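Local structure of muconate lactonizing enzyme (Corynebacterium glutamicum, 3I4K) at residues F225-P228 and T229-D233; L234-L237 and R238-R242. The protein belongs to the enolase superfamily, as a mandelate racemase/muconate lactonizing enzyme relative whose TIM-barrel-like domain holds a magnesium ion. All blocks are in the same frame, centred on the assembly; numbering follows the deposited sequence.

Contact 1 (F225-P228 and T229-D233); sequences FEQP and TPADD. With MG (magnesium ion), chain J.
Q227 reaches forward along the loop to T229 just where strand 224-226 of the TIM-barrel-like domain gives way to the segment leading into helix 234-244. Its chain starts out beside its own carbonyl carbon (chi1 -158°) and then bends at CG, which carries NE2 to the outer end of the T229 carbonyl, 23° out of its plane. NE2 donates to T229 O at 2.9 Å with an almost straight N-H...O angle of 169°, the acceptor lying in the amide plane. NE2 also bonds S253 OG, its strongest polar partner, and OE1 accepts from D251 N, so the amide's rotation is fixed. The packed side continues with P228 and T229, both buried, whose side chains pass at an angle and pack on L214 and A210 of helix 207-219. Toward the other end the packing thins: P230 to D233 form a type I beta turn partly open to solvent, closed by D233 N to P230 O at 3.2 Å, with D232 exposed and D233 at the N-cap of the helix, its OD2 bonded to T236 OG1. On the strand side, E226 extends opposite to F225, which packs against L214 and L217. The E226 carboxylate shares the magnesium ion with D200 and D251 and pairs through OE1 with K169; its OE2 binds the metal at 2.2 Å, and a water occupies another position, 2.1 Å from the ion.

Contact 2 (L234-L237 and R238-R242); sequences LETL and REITR
T236 and I240, one turn apart on helix 234-244, meet through their CG2 methyls: T236 chi1 of -76° sets OG1 beside the backbone N and turns CG2 anti to it, while I240 chi1 of 91° is not staggered. The two methyls end 4.1 Å apart as the side chains pass at an angle; a strained approach of I240 CG2 to T236 O is doubtful. T236 O accepts the helical bond from I240 N at 2.8 Å. Similar i to i+4 bonds run from R238 N to L234 O and from E239 N to E235 O at 2.9 Å, whereas T241 N to L237 O is weak at 3.4 Å. A water donates to L237 O at 2.8 Å and also bonds T241 OG1, bridging that looser turn; T241 OG1 has V246 O as a further partner. L237, I240 and T241 lean on V248 of strand 247-250, and I240 also meets L211 and L214, so this is the face the helix turns to the barrel strands and to helix 207-219, within a beta-alpha-beta unit. The outer face is charged. E239 bends at CG and turns OE2 to R242, whose guanidinium approaches side-on: NE at 2.7 Å and NH2 at 3.0 Å both grip OE2, which lies close to the guanidinium plane. R243 NE forms a salt bridge to E239 OE1. R242 CG meanwhile lies over one face of the R238 guanidinium, toward its rim. With each carboxylate oxygen paired to an arginine, E239 probably stays ionised.

Contact 1 and contact 2 are consecutive pieces of one beta-alpha-beta unit, their centres about 9 Å apart: residues 225-233 carry the chain from the barrel strand to the helix, and 234-242 form most of that helix. They meet by packing, with F225 CD2 3.2 Å from I240 CD1 and T229 OG1 3.3 Å from L237 CD2. Contact 1 is the more buried and reaches the magnesium site; its polar groups bind the metal, fix the loop and cap the helix start. Contact 2 lies farther out, its centre about 23 Å from the chain centre, against about 16 Å for that of contact 1, and combines regular backbone bonding and an apolar inner face with an arginine-glutamate pairing on its outer side.

Contact 1 (F225-P228 and T229-D233)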
loop_
_atom_site.group_PDB
_atom_site.type_symbol
_atom_site.label_atom_id
_atom_site.label_comp_id
_atom_site.label_asym_id
_atom_site.label_seq_id
_atom_site.Cartn_x
_atom_site.Cartn_y
_atom_site.Cartn_z
ATOM N N PHE A 225 -7.782 16.781 19.141
ATOM C CA PHE A 225 -9.230 16.699 19.035
ATOM C C PHE A 225 -9.622 15.672 17.976
ATOM O O PHE A 225 -9.547 15.945 16.773
ATOM C CB PHE A 225 -9.834 18.057 18.664
ATOM C CG PHE A 225 -9.456 19.179 19.593
ATOM C CD1 PHE A 225 -9.395 18.980 20.969
ATOM C CD2 PHE A 225 -9.208 20.453 19.090
ATOM C CE1 PHE A 225 -9.092 20.047 21.833
ATOM C CE2 PHE A 225 -8.910 21.511 19.931
ATOM C CZ PHE A 225 -8.851 21.309 21.312
ATOM N N GLU A 226 -10.023 14.485 18.423
ATOM C CA GLU A 226 -10.451 13.432 17.503
ATOM C C GLU A 226 -11.916 13.634 17.115
ATOM O O GLU A 226 -12.765 13.882 17.977
ATOM C CB GLU A 226 -10.272 12.052 18.136
ATOM C CG GLU A 226 -10.841 10.898 17.292
ATOM C CD GLU A 226 -10.505 9.522 17.854
ATOM O OE1 GLU A 226 -9.849 9.450 18.916
ATOM O OE2 GLU A 226 -10.895 8.509 17.232
ATOM N N GLN A 227 -12.189 13.532 15.812
ATOM C CA GLN A 227 -13.517 13.685 15.220
ATOM C C GLN A 227 -14.562 14.364 16.111
ATOM O O GLN A 227 -15.555 13.745 16.506
ATOM C CB GLN A 227 -14.046 12.315 14.785
ATOM C CG GLN A 227 -15.129 12.381 13.716
ATOM C CD GLN A 227 -14.569 12.705 12.324
ATOM O OE1 GLN A 227 -13.581 12.099 11.881
ATOM N NE2 GLN A 227 -15.208 13.641 11.625
ATOM N N PRO A 228 -14.367 15.651 16.428
ATOM C CA PRO A 228 -15.334 16.348 17.278
ATOM C C PRO A 228 -16.652 16.623 16.572
ATOM O O PRO A 228 -17.698 16.766 17.219
ATOM C CB PRO A 228 -14.617 17.644 17.616
ATOM C CG PRO A 228 -13.846 17.917 16.343
ATOM C CD PRO A 228 -13.269 16.550 16.031
ATOM N N THR A 229 -16.593 16.671 15.243
ATOM C CA THR A 229 -17.742 17.003 14.418
ATOM C C THR A 229 -18.070 15.986 13.308
ATOM O O THR A 229 -17.307 15.054 13.057
ATOM C CB THR A 229 -17.493 18.380 13.811
ATOM O OG1 THR A 229 -16.191 18.389 13.221
ATOM C CG2 THR A 229 -17.539 19.451 14.894
ATOM N N PRO A 230 -19.208 16.169 12.617
ATOM C CA PRO A 230 -19.649 15.270 11.544
ATOM C C PRO A 230 -18.578 14.807 10.546
ATOM O O PRO A 230 -17.752 15.601 10.085
ATOM C CB PRO A 230 -20.774 16.061 10.879
ATOM C CG PRO A 230 -21.373 16.806 12.034
ATOM C CD PRO A 230 -20.140 17.305 12.755
ATOM N N ALA A 231 -18.628 13.521 10.204
ATOM C CA ALA A 231 -17.669 12.896 9.283
ATOM C C ALA A 231 -17.539 13.567 7.923
ATOM O O ALA A 231 -16.453 13.613 7.341
ATOM C CB ALA A 231 -18.032 11.438 9.072
ATOM N N ASP A 232 -18.652 14.081 7.414
ATOM C CA ASP A 232 -18.653 14.712 6.105
ATOM C C ASP A 232 -18.059 16.113 6.035
ATOM O O ASP A 232 -17.640 16.548 4.964
ATOM C CB ASP A 232 -20.083 14.777 5.574
ATOM C CG ASP A 232 -21.007 15.540 6.505
ATOM O OD1 ASP A 232 -21.818 14.890 7.196
ATOM O OD2 ASP A 232 -20.915 16.790 6.558
ATOM N N ASP A 233 -18.006 16.811 7.163
ATOM C CA ASP A 233 -17.532 18.200 7.186
ATOM C C ASP A 233 -16.033 18.357 7.375
ATOM O O ASP A 233 -15.560 18.710 8.463
ATOM C CB ASP A 233 -18.282 18.957 8.285
ATOM C CG ASP A 233 -18.197 20.470 8.133
ATOM O OD1 ASP A 233 -17.530 20.951 7.187
ATOM O OD2 ASP A 233 -18.814 21.178 8.969
HETATM MG MG MG J . -12.855 7.636 17.438
HETATM O O HOH W 1 -14.020 9.191 16.655
#

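Contact 2 (L234-L237 and R238-R242)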
loop_
_atom_site.group_PDB
_atom_site.type_symbol
_atom_site.label_atom_id
_atom_site.label_comp_id
_atom_site.label_asym_id
_atom_site.label_seq_id
_atom_site.Cartn_x
_atom_site.Cartn_y
_atom_site.Cartn_z
ATOM N N LEU A 234 -15.272 18.112 6.313
ATOM C CA LEU A 234 -13.821 18.224 6.415
ATOM C C LEU A 234 -13.391 19.676 6.635
ATOM O O LEU A 234 -12.417 19.938 7.347
ATOM C CB LEU A 234 -13.147 17.656 5.154
ATOM C CG LEU A 234 -13.539 16.223 4.779
ATOM C CD1 LEU A 234 -12.673 15.753 3.613
ATOM C CD2 LEU A 234 -13.370 15.292 5.987
ATOM N N GLU A 235 -14.125 20.619 6.051
ATOM C CA GLU A 235 -13.770 22.032 6.185
ATOM C C GLU A 235 -13.810 22.478 7.644
ATOM O O GLU A 235 -13.017 23.320 8.078
ATOM C CB GLU A 235 -14.704 22.899 5.323
ATOM C CG GLU A 235 -14.330 22.914 3.838
ATOM C CD GLU A 235 -15.332 23.683 2.975
ATOM O OE1 GLU A 235 -15.817 24.742 3.410
ATOM O OE2 GLU A 235 -15.634 23.233 1.855
ATOM N N THR A 236 -14.725 21.904 8.412
ATOM C CA THR A 236 -14.822 22.246 9.825
ATOM C C THR A 236 -13.641 21.713 10.639
ATOM O O THR A 236 -13.167 22.379 11.562
ATOM C CB THR A 236 -16.158 21.746 10.394
ATOM O OG1 THR A 236 -17.201 22.621 9.945
ATOM C CG2 THR A 236 -16.131 21.710 11.902
ATOM N N LEU A 237 -13.154 20.519 10.311
ATOM C CA LEU A 237 -12.008 19.966 11.036
ATOM C C LEU A 237 -10.812 20.889 10.823
ATOM O O LEU A 237 -10.026 21.145 11.749
ATOM C CB LEU A 237 -11.665 18.565 10.534
ATOM C CG LEU A 237 -12.766 17.498 10.582
ATOM C CD1 LEU A 237 -12.210 16.185 10.087
ATOM C CD2 LEU A 237 -13.308 17.344 12.003
ATOM N N ARG A 238 -10.672 21.381 9.593
ATOM C CA ARG A 238 -9.587 22.299 9.248
ATOM C C ARG A 238 -9.756 23.616 10.004
ATOM O O ARG A 238 -8.791 24.184 10.521
ATOM C CB ARG A 238 -9.597 22.581 7.735
ATOM C CG ARG A 238 -8.693 23.725 7.292
ATOM C CD ARG A 238 -7.260 23.489 7.711
ATOM N NE ARG A 238 -6.358 24.536 7.233
ATOM C CZ ARG A 238 -5.119 24.723 7.699
ATOM N NH1 ARG A 238 -4.638 23.930 8.658
ATOM N NH2 ARG A 238 -4.360 25.703 7.208
ATOM N N GLU A 239 -10.994 24.096 10.057
ATOM C CA GLU A 239 -11.298 25.345 10.737
ATOM C C GLU A 239 -11.048 25.253 12.246
ATOM O O GLU A 239 -10.552 26.214 12.840
ATOM C CB GLU A 239 -12.753 25.758 10.466
ATOM C CG GLU A 239 -13.143 27.144 11.008
ATOM C CD GLU A 239 -12.281 28.285 10.457
ATOM O OE1 GLU A 239 -12.361 29.413 10.991
ATOM O OE2 GLU A 239 -11.528 28.068 9.485
ATOM N N ILE A 240 -11.354 24.120 12.882
ATOM C CA ILE A 240 -11.115 24.095 14.322
ATOM C C ILE A 240 -9.628 24.209 14.608
ATOM O O ILE A 240 -9.233 24.826 15.592
ATOM C CB ILE A 240 -11.685 22.839 15.075
ATOM C CG1 ILE A 240 -10.646 21.742 15.123
ATOM C CG2 ILE A 240 -12.993 22.352 14.470
ATOM C CD1 ILE A 240 -10.835 20.865 16.317
ATOM N N THR A 241 -8.793 23.635 13.743
ATOM C CA THR A 241 -7.349 23.726 13.942
ATOM C C THR A 241 -6.882 25.164 13.684
ATOM O O THR A 241 -6.019 25.685 14.397
ATOM C CB THR A 241 -6.598 22.750 13.012
ATOM O OG1 THR A 241 -6.792 21.415 13.494
ATOM C CG2 THR A 241 -5.089 23.059 12.973
ATOM N N ARG A 242 -7.451 25.798 12.661
ATOM C CA ARG A 242 -7.101 27.174 12.337
ATOM C C ARG A 242 -7.328 28.075 13.555
ATOM O O ARG A 242 -6.467 28.884 13.903
ATOM C CB ARG A 242 -7.933 27.692 11.147
ATOM C CG ARG A 242 -7.313 27.419 9.774
ATOM C CD ARG A 242 -7.820 28.402 8.718
ATOM N NE ARG A 242 -9.157 28.057 8.241
ATOM C CZ ARG A 242 -9.406 27.343 7.144
ATOM N NH1 ARG A 242 -8.404 26.898 6.388
ATOM N NH2 ARG A 242 -10.661 27.067 6.811
HETATM O O HOH W 2 -7.546 20.006 11.178
#